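Local coordinates for borrelidin polyketide synthase, type I (Streptomyces parvulus, PDB 6OBT), which probably acts as the dehydratase domain of a modular polyketide synthase, removing water from a beta-hydroxyacyl intermediate during borrelidin assembly, at residues A[60-64]-A[65-69]; A[192-195]-A[196-199]; A[224-228]-A[229-233]. All blocks are in the same frame, centred on the assembly; numbering follows the deposited sequence.

Overall arrangement
The three contacts lie in one chain, whose sequence fits the double-hotdog dehydratases. Contact 1 is the turn after strand 55-62. Contact 2 is the turn between strands 190-192 and 199-205. Contact 3 starts helix 228-236. Centre to centre, contacts 2 and 3 are about 11 Å apart, contacts 1 and 2 about 17 Å, and contacts 1 and 3 about 16 Å. Trp69 of contact 1 joins it to the other two, packing on Gln195 of contact 2 and Tyr224, His227 and Pro228 of contact 3. Tyr192 CE1 is 3.2 Å from Asp232 OD1. Asp232 and His236 match the DxxxH motif that forms part of the active site in related dehydratases, so contacts 2 and 3 probably border that site.

Contact 1 of 3, residues A[60-64]-A[65-69]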
loop_
_atom_site.group_PDB
_atom_site.type_symbol
_atom_site.label_atom_id
_atom_site.label_comp_id
_atom_site.label_asym_id
_atom_site.label_seq_id
_atom_site.Cartn_x
_atom_site.Cartn_y
_atom_site.Cartn_z
ATOM N N GLY A 60 -3.900 6.762 -4.159
ATOM C CA GLY A 60 -3.666 8.143 -4.520
ATOM C C GLY A 60 -4.322 9.083 -3.535
ATOM O O GLY A 60 -5.043 8.667 -2.626
ATOM N N ARG A 61 -4.067 10.375 -3.742
ATOM C CA ARG A 61 -4.699 11.457 -2.999
ATOM C C ARG A 61 -5.420 12.373 -3.984
ATOM O O ARG A 61 -4.804 12.856 -4.941
ATOM C CB ARG A 61 -3.661 12.263 -2.227
ATOM C CG ARG A 61 -4.244 13.254 -1.238
ATOM C CD ARG A 61 -3.150 13.920 -0.425
ATOM N NE ARG A 61 -2.256 14.722 -1.259
ATOM C CZ ARG A 61 -1.210 15.401 -0.796
ATOM N NH1 ARG A 61 -0.920 15.376 0.500
ATOM N NH2 ARG A 61 -0.451 16.105 -1.628
ATOM N N LEU A 62 -6.710 12.619 -3.746
ATOM C CA LEU A 62 -7.513 13.509 -4.583
ATOM C C LEU A 62 -7.827 14.793 -3.828
ATOM O O LEU A 62 -8.211 14.756 -2.653
ATOM C CB LEU A 62 -8.822 12.842 -5.014
ATOM C CG LEU A 62 -8.761 11.674 -5.996
ATOM C CD1 LEU A 62 -10.170 11.313 -6.452
ATOM C CD2 LEU A 62 -7.845 11.974 -7.188
ATOM N N SER A 63 -7.676 15.922 -4.511
ATOM C CA SER A 63 -8.073 17.213 -3.975
ATOM C C SER A 63 -8.223 18.175 -5.145
ATOM O O SER A 63 -7.649 17.969 -6.216
ATOM C CB SER A 63 -7.064 17.743 -2.954
ATOM O OG SER A 63 -5.915 18.293 -3.576
ATOM N N LEU A 64 -9.001 19.225 -4.929
ATOM C CA LEU A 64 -9.167 20.194 -6.006
ATOM C C LEU A 64 -7.903 21.022 -6.252
ATOM O O LEU A 64 -7.649 21.405 -7.398
ATOM C CB LEU A 64 -10.368 21.101 -5.732
ATOM C CG LEU A 64 -11.683 20.302 -5.746
ATOM C CD1 LEU A 64 -12.767 20.975 -4.911
ATOM C CD2 LEU A 64 -12.175 20.040 -7.171
ATOM N N PRO A 65 -7.070 21.321 -5.249
ATOM C CA PRO A 65 -5.800 21.991 -5.582
ATOM C C PRO A 65 -4.880 21.139 -6.438
ATOM O O PRO A 65 -4.070 21.689 -7.194
ATOM C CB PRO A 65 -5.201 22.296 -4.206
ATOM C CG PRO A 65 -6.402 22.491 -3.346
ATOM C CD PRO A 65 -7.373 21.442 -3.808
ATOM N N SER A 66 -4.992 19.810 -6.359
ATOM C CA SER A 66 -4.166 18.938 -7.184
ATOM C C SER A 66 -4.745 18.752 -8.582
ATOM O O SER A 66 -3.990 18.560 -9.539
ATOM C CB SER A 66 -3.993 17.578 -6.508
ATOM O OG SER A 66 -3.106 17.686 -5.406
ATOM N N TYR A 67 -6.065 18.794 -8.718
ATOM C CA TYR A 67 -6.728 18.657 -10.014
ATOM C C TYR A 67 -7.859 19.671 -10.067
ATOM O O TYR A 67 -9.035 19.320 -9.912
ATOM C CB TYR A 67 -7.258 17.238 -10.222
ATOM C CG TYR A 67 -6.333 16.138 -9.739
ATOM C CD1 TYR A 67 -6.441 15.629 -8.452
ATOM C CD2 TYR A 67 -5.356 15.609 -10.576
ATOM C CE1 TYR A 67 -5.608 14.628 -8.007
ATOM C CE2 TYR A 67 -4.510 14.607 -10.142
ATOM C CZ TYR A 67 -4.642 14.119 -8.854
ATOM O OH TYR A 67 -3.810 13.115 -8.404
ATOM N N PRO A 68 -7.538 20.952 -10.259
ATOM C CA PRO A 68 -8.590 21.981 -10.188
ATOM C C PRO A 68 -9.701 21.791 -11.200
ATOM O O PRO A 68 -10.822 22.242 -10.941
ATOM C CB PRO A 68 -7.829 23.297 -10.418
ATOM C CG PRO A 68 -6.489 22.911 -10.938
ATOM C CD PRO A 68 -6.197 21.536 -10.426
ATOM N N TRP A 69 -9.441 21.119 -12.324
ATOM C CA TRP A 69 -10.494 20.898 -13.308
ATOM C C TRP A 69 -11.598 19.987 -12.782
ATOM O O TRP A 69 -12.671 19.936 -13.385
ATOM C CB TRP A 69 -9.902 20.336 -14.612
ATOM C CG TRP A 69 -9.167 19.052 -14.439
ATOM C CD1 TRP A 69 -7.830 18.897 -14.202
ATOM C CD2 TRP A 69 -9.726 17.737 -14.469
ATOM N NE1 TRP A 69 -7.524 17.561 -14.078
ATOM C CE2 TRP A 69 -8.670 16.828 -14.238
ATOM C CE3 TRP A 69 -11.018 17.238 -14.664
ATOM C CZ2 TRP A 69 -8.864 15.449 -14.196
ATOM C CZ3 TRP A 69 -11.211 15.866 -14.619
ATOM C CH2 TRP A 69 -10.139 14.987 -14.389
HETATM O O HOH W 1 -3.038 10.952 -6.547
#
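Ser63 OG lies between its backbone N and carbonyl carbon (chi1 78°), within reach of Ser66, and Tyr67 CG is anti to its own carbonyl carbon (chi1 -40°), which turns the ring back along strand 55-62. The turn fits an ST motif, with weak bonds from the serine hydroxyl. Ser63 O accepts from Tyr67 N at 3.1 Å, four residues on, and Ser66 N reaches the same oxygen only weakly. Ser63 OG takes a second weak bond from Ser66 N at 3.3 Å, and the hydroxyl Ser66 OG also donates weakly to it. Residues 64-66 have helical backbone angles, so the chain makes close to one helical turn. It then leaves through Pro68, whose ring carbon CD packs on Leu64 O at 3.4 Å.

The Tyr67 ring lies across the Leu62 side chain at about a right angle. Leu62 CD2 meets ring atom CE1 at 3.6 Å, approaching obliquely. Arg61 O comes to the ring edge, in its plane. Beyond the turn, Phe44 meets the Tyr67 ring edge-to-face. Tyr67 OH itself has two polar partners, Ala43 O by a hydrogen bond and a water. That water accepts from Arg61 N at 3.0 Å and donates to Tyr67 OH, also at 3.0 Å.

Contact 2 of 3, residues A[192-195]-A[196-199]; sequences YGPQ and FRCL
Gly193 O and Phe196 N join across this turn by a hydrogen bond of 2.9 Å with an N-H...O angle of 150°. Pro194 and Gln195 occupy the two corners, with the backbone angles of a type I beta turn. Residues 192-196 match the YGPxF motif of polyketide synthase dehydratases. Arg197 N also bonds weakly to Gly193 O and to Pro194 O.

The Arg197 side chain folds back over the turn. Its CG is anti to its own carbonyl carbon, and the chain bends at chi3 (-66°). NH1 then donates to Tyr192 O at 3.1 Å, in the carbonyl plane and on a lone pair. One face of the guanidinium lies over the Gly193-Pro194 peptide, with Gly193 C and Pro194 N each 3.6 Å above the plane toward its rim. The Pro194 ring runs alongside, its CG 3.8 Å from NH2.

Tyr192 and Phe196 cross at about a right angle, and Tyr192 CD1 touches Phe196 CB at 3.8 Å. Gln195 O is buried without a hydrogen-bond partner in the model; Cys198 SG packs on it at 3.6 Å. Arg197 is itself the centre of an inverse gamma turn.

Further out, Asp72 OD1 accepts from Gln195 N, Thr219 OG1 bonds to Gln195 OE1, and the Phe196 ring meets that of His73. The turn links strand 190-192 to strand 199-205, with Tyr192 packed on helix 181-187 and on helix 228-236, and Cys198 against strand 208-214.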
loop_
_atom_site.group_PDB
_atom_site.type_symbol
_atom_site.label_atom_id
_atom_site.label_comp_id
_atom_site.label_asym_id
_atom_site.label_seq_id
_atom_site.Cartn_x
_atom_site.Cartn_y
_atom_site.Cartn_z
ATOM N N TYR A 192 -21.683 21.904 -16.009
ATOM C CA TYR A 192 -20.456 21.381 -16.605
ATOM C C TYR A 192 -19.497 22.527 -16.901
ATOM O O TYR A 192 -19.852 23.474 -17.599
ATOM C CB TYR A 192 -20.751 20.583 -17.877
ATOM C CG TYR A 192 -21.391 19.246 -17.591
ATOM C CD1 TYR A 192 -20.677 18.222 -16.979
ATOM C CD2 TYR A 192 -22.735 19.039 -17.857
ATOM C CE1 TYR A 192 -21.276 17.002 -16.696
ATOM C CE2 TYR A 192 -23.340 17.835 -17.579
ATOM C CZ TYR A 192 -22.625 16.832 -16.987
ATOM O OH TYR A 192 -23.264 15.643 -16.712
ATOM N N GLY A 193 -18.285 22.440 -16.367
ATOM C CA GLY A 193 -17.310 23.485 -16.557
ATOM C C GLY A 193 -16.476 23.270 -17.807
ATOM O O GLY A 193 -16.688 22.323 -18.568
ATOM N N PRO A 194 -15.505 24.161 -18.032
ATOM C CA PRO A 194 -14.724 24.112 -19.287
ATOM C C PRO A 194 -14.191 22.744 -19.667
ATOM O O PRO A 194 -14.313 22.333 -20.825
ATOM C CB PRO A 194 -13.590 25.106 -19.003
ATOM C CG PRO A 194 -14.184 26.088 -18.057
ATOM C CD PRO A 194 -15.132 25.309 -17.186
ATOM N N GLN A 195 -13.590 22.016 -18.725
ATOM C CA GLN A 195 -12.962 20.752 -19.092
ATOM C C GLN A 195 -13.965 19.664 -19.447
ATOM O O GLN A 195 -13.564 18.641 -20.014
ATOM C CB GLN A 195 -12.060 20.273 -17.954
ATOM C CG GLN A 195 -10.717 20.962 -17.930
ATOM C CD GLN A 195 -9.683 20.267 -18.787
ATOM O OE1 GLN A 195 -10.011 19.574 -19.756
ATOM N NE2 GLN A 195 -8.421 20.458 -18.444
ATOM N N PHE A 196 -15.249 19.849 -19.120
ATOM C CA PHE A 196 -16.262 18.845 -19.414
ATOM C C PHE A 196 -17.174 19.230 -20.574
ATOM O O PHE A 196 -17.928 18.376 -21.050
ATOM C CB PHE A 196 -17.121 18.560 -18.167
ATOM C CG PHE A 196 -16.415 17.700 -17.121
ATOM C CD1 PHE A 196 -16.732 16.362 -16.973
ATOM C CD2 PHE A 196 -15.458 18.253 -16.285
ATOM C CE1 PHE A 196 -16.086 15.565 -16.023
ATOM C CE2 PHE A 196 -14.802 17.462 -15.309
ATOM C CZ PHE A 196 -15.119 16.111 -15.201
ATOM N N ARG A 197 -17.114 20.475 -21.059
ATOM C CA ARG A 197 -17.996 20.920 -22.147
ATOM C C ARG A 197 -17.377 20.515 -23.484
ATOM O O ARG A 197 -16.866 21.329 -24.263
ATOM C CB ARG A 197 -18.246 22.420 -22.090
ATOM C CG ARG A 197 -18.955 22.879 -20.810
ATOM C CD ARG A 197 -19.507 24.293 -20.910
ATOM N NE ARG A 197 -18.482 25.331 -21.024
ATOM C CZ ARG A 197 -18.099 26.132 -20.032
ATOM N NH1 ARG A 197 -18.640 26.013 -18.825
ATOM N NH2 ARG A 197 -17.168 27.057 -20.244
ATOM N N CYS A 198 -17.481 19.223 -23.755
ATOM C CA CYS A 198 -16.777 18.602 -24.860
ATOM C C CYS A 198 -17.668 18.313 -26.047
ATOM O O CYS A 198 -17.149 18.051 -27.136
ATOM C CB CYS A 198 -16.143 17.297 -24.402
ATOM S SG CYS A 198 -14.756 17.591 -23.291
ATOM N N LEU A 199 -18.984 18.320 -25.866
ATOM C CA LEU A 199 -19.878 18.041 -26.983
ATOM C C LEU A 199 -19.815 19.167 -28.014
ATOM O O LEU A 199 -20.012 20.339 -27.678
ATOM C CB LEU A 199 -21.313 17.865 -26.485
ATOM C CG LEU A 199 -22.324 17.764 -27.638
ATOM C CD1 LEU A 199 -22.011 16.587 -28.550
ATOM C CD2 LEU A 199 -23.735 17.650 -27.107
#

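Contact 3 of 3, residues A[224-228]-A[229-233]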
loop_
_atom_site.group_PDB
_atom_site.type_symbol
_atom_site.label_atom_id
_atom_site.label_comp_id
_atom_site.label_asym_id
_atom_site.label_seq_id
_atom_site.Cartn_x
_atom_site.Cartn_y
_atom_site.Cartn_z
ATOM N N TYR A 224 -3.678 9.493 -18.203
ATOM C CA TYR A 224 -5.008 8.908 -18.192
ATOM C C TYR A 224 -5.124 7.897 -19.324
ATOM O O TYR A 224 -4.394 7.957 -20.312
ATOM C CB TYR A 224 -6.084 9.988 -18.334
ATOM C CG TYR A 224 -6.061 10.980 -17.201
ATOM C CD1 TYR A 224 -6.769 10.733 -16.037
ATOM C CD2 TYR A 224 -5.348 12.171 -17.300
ATOM C CE1 TYR A 224 -6.760 11.623 -14.988
ATOM C CE2 TYR A 224 -5.338 13.088 -16.246
ATOM C CZ TYR A 224 -6.047 12.801 -15.093
ATOM O OH TYR A 224 -6.049 13.686 -14.028
ATOM N N GLY A 225 -6.037 6.946 -19.156
ATOM C CA GLY A 225 -6.381 6.063 -20.246
ATOM C C GLY A 225 -7.287 6.860 -21.174
ATOM O O GLY A 225 -6.920 7.156 -22.320
ATOM N N LEU A 226 -8.457 7.237 -20.660
ATOM C CA LEU A 226 -9.367 8.185 -21.307
ATOM C C LEU A 226 -9.680 9.292 -20.318
ATOM O O LEU A 226 -10.282 9.031 -19.266
ATOM C CB LEU A 226 -10.656 7.499 -21.772
ATOM C CG LEU A 226 -11.667 8.400 -22.498
ATOM C CD1 LEU A 226 -11.040 8.950 -23.773
ATOM C CD2 LEU A 226 -12.936 7.641 -22.818
ATOM N N HIS A 227 -9.266 10.522 -20.641
ATOM C CA HIS A 227 -9.432 11.639 -19.712
ATOM C C HIS A 227 -10.867 11.701 -19.187
ATOM O O HIS A 227 -11.819 11.650 -19.987
ATOM C CB HIS A 227 -9.093 12.967 -20.396
ATOM C CG HIS A 227 -8.930 14.116 -19.450
ATOM N ND1 HIS A 227 -10.004 14.797 -18.911
ATOM C CD2 HIS A 227 -7.818 14.708 -18.952
ATOM C CE1 HIS A 227 -9.558 15.752 -18.112
ATOM N NE2 HIS A 227 -8.234 15.722 -18.119
ATOM N N PRO A 228 -11.064 11.846 -17.870
ATOM C CA PRO A 228 -12.435 11.854 -17.317
ATOM C C PRO A 228 -13.390 12.845 -17.958
ATOM O O PRO A 228 -14.593 12.561 -18.045
ATOM C CB PRO A 228 -12.193 12.177 -15.835
ATOM C CG PRO A 228 -10.866 11.527 -15.553
ATOM C CD PRO A 228 -10.043 11.728 -16.809
ATOM N N GLY A 229 -12.910 14.017 -18.377
ATOM C CA GLY A 229 -13.829 14.997 -18.938
ATOM C C GLY A 229 -14.373 14.559 -20.278
ATOM O O GLY A 229 -15.523 14.861 -20.625
ATOM N N LEU A 230 -13.558 13.843 -21.043
ATOM C CA LEU A 230 -13.993 13.328 -22.334
ATOM C C LEU A 230 -14.813 12.056 -22.153
ATOM O O LEU A 230 -15.864 11.892 -22.781
ATOM C CB LEU A 230 -12.773 13.081 -23.211
ATOM C CG LEU A 230 -13.012 12.536 -24.610
ATOM C CD1 LEU A 230 -13.895 13.509 -25.358
ATOM C CD2 LEU A 230 -11.707 12.363 -25.322
ATOM N N PHE A 231 -14.353 11.167 -21.265
ATOM C CA PHE A 231 -15.149 10.013 -20.865
ATOM C C PHE A 231 -16.542 10.443 -20.394
ATOM O O PHE A 231 -17.556 9.849 -20.789
ATOM C CB PHE A 231 -14.381 9.254 -19.764
ATOM C CG PHE A 231 -14.706 7.779 -19.648
ATOM C CD1 PHE A 231 -13.781 6.910 -19.088
ATOM C CD2 PHE A 231 -15.937 7.277 -20.036
ATOM C CE1 PHE A 231 -14.055 5.561 -18.951
ATOM C CE2 PHE A 231 -16.221 5.935 -19.899
ATOM C CZ PHE A 231 -15.287 5.078 -19.348
ATOM N N ASP A 232 -16.623 11.487 -19.554
ATOM C CA ASP A 232 -17.928 11.887 -19.042
ATOM C C ASP A 232 -18.803 12.485 -20.142
ATOM O O ASP A 232 -20.021 12.252 -20.182
ATOM C CB ASP A 232 -17.778 12.897 -17.899
ATOM C CG ASP A 232 -19.102 13.283 -17.311
ATOM O OD1 ASP A 232 -19.538 14.452 -17.481
ATOM O OD2 ASP A 232 -19.734 12.393 -16.707
ATOM N N ALA A 233 -18.208 13.278 -21.028
ATOM C CA ALA A 233 -19.006 13.867 -22.102
ATOM C C ALA A 233 -19.508 12.803 -23.073
ATOM O O ALA A 233 -20.575 12.975 -23.677
ATOM C CB ALA A 233 -18.191 14.927 -22.829
#
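His227 O receives Phe231 N at 2.9 Å with an N-H...O angle of 174°, as the backbone passes from extended at His227 to helical at Pro228. The bond from Leu230 N to the same oxygen is weak. One residue on, Asp232 N donates to Pro228 O at 2.7 Å. These bonds open helix 228-236.

His227 is the N-cap. Its CG is anti to the backbone N (chi1 -167°), which places the imidazole beside the first turn. ND1 accepts from Gly229 N at 3.1 Å, with the donor tilted 18° from the ring plane. The cap is thus a side-chain nitrogen rather than the more usual oxygen of Ser, Thr or Asp. Trp69 meets the imidazole, with the two ring planes at about 45°.

Leu226, just before the cap, reaches across the first turn with both methyl groups. CD2 lies over one face of the Phe231 ring, 4.1 Å from its centroid, in a CH-pi contact. CD1 touches Leu230 CD2 at 3.8 Å. Leu226 crosses each of these two side chains at about a right angle. Leu293 of strand 291-301 packs on both Leu226 and Phe231, and Glu88 of helix 83-97 accepts from the backbone nitrogens of Gly225 and Leu226.

Asp232 CB touches Pro228 O at 3.2 Å, while the carboxylate OD1 is hydrogen-bonded to His236 ND1. All the residues that touch here are buried. A histidine that accepts at ND1 is consistent with a neutral ring carrying its hydrogen on NE2. The cap therefore satisfies one of the helix's first N-H groups, probably without adding charge to this interior.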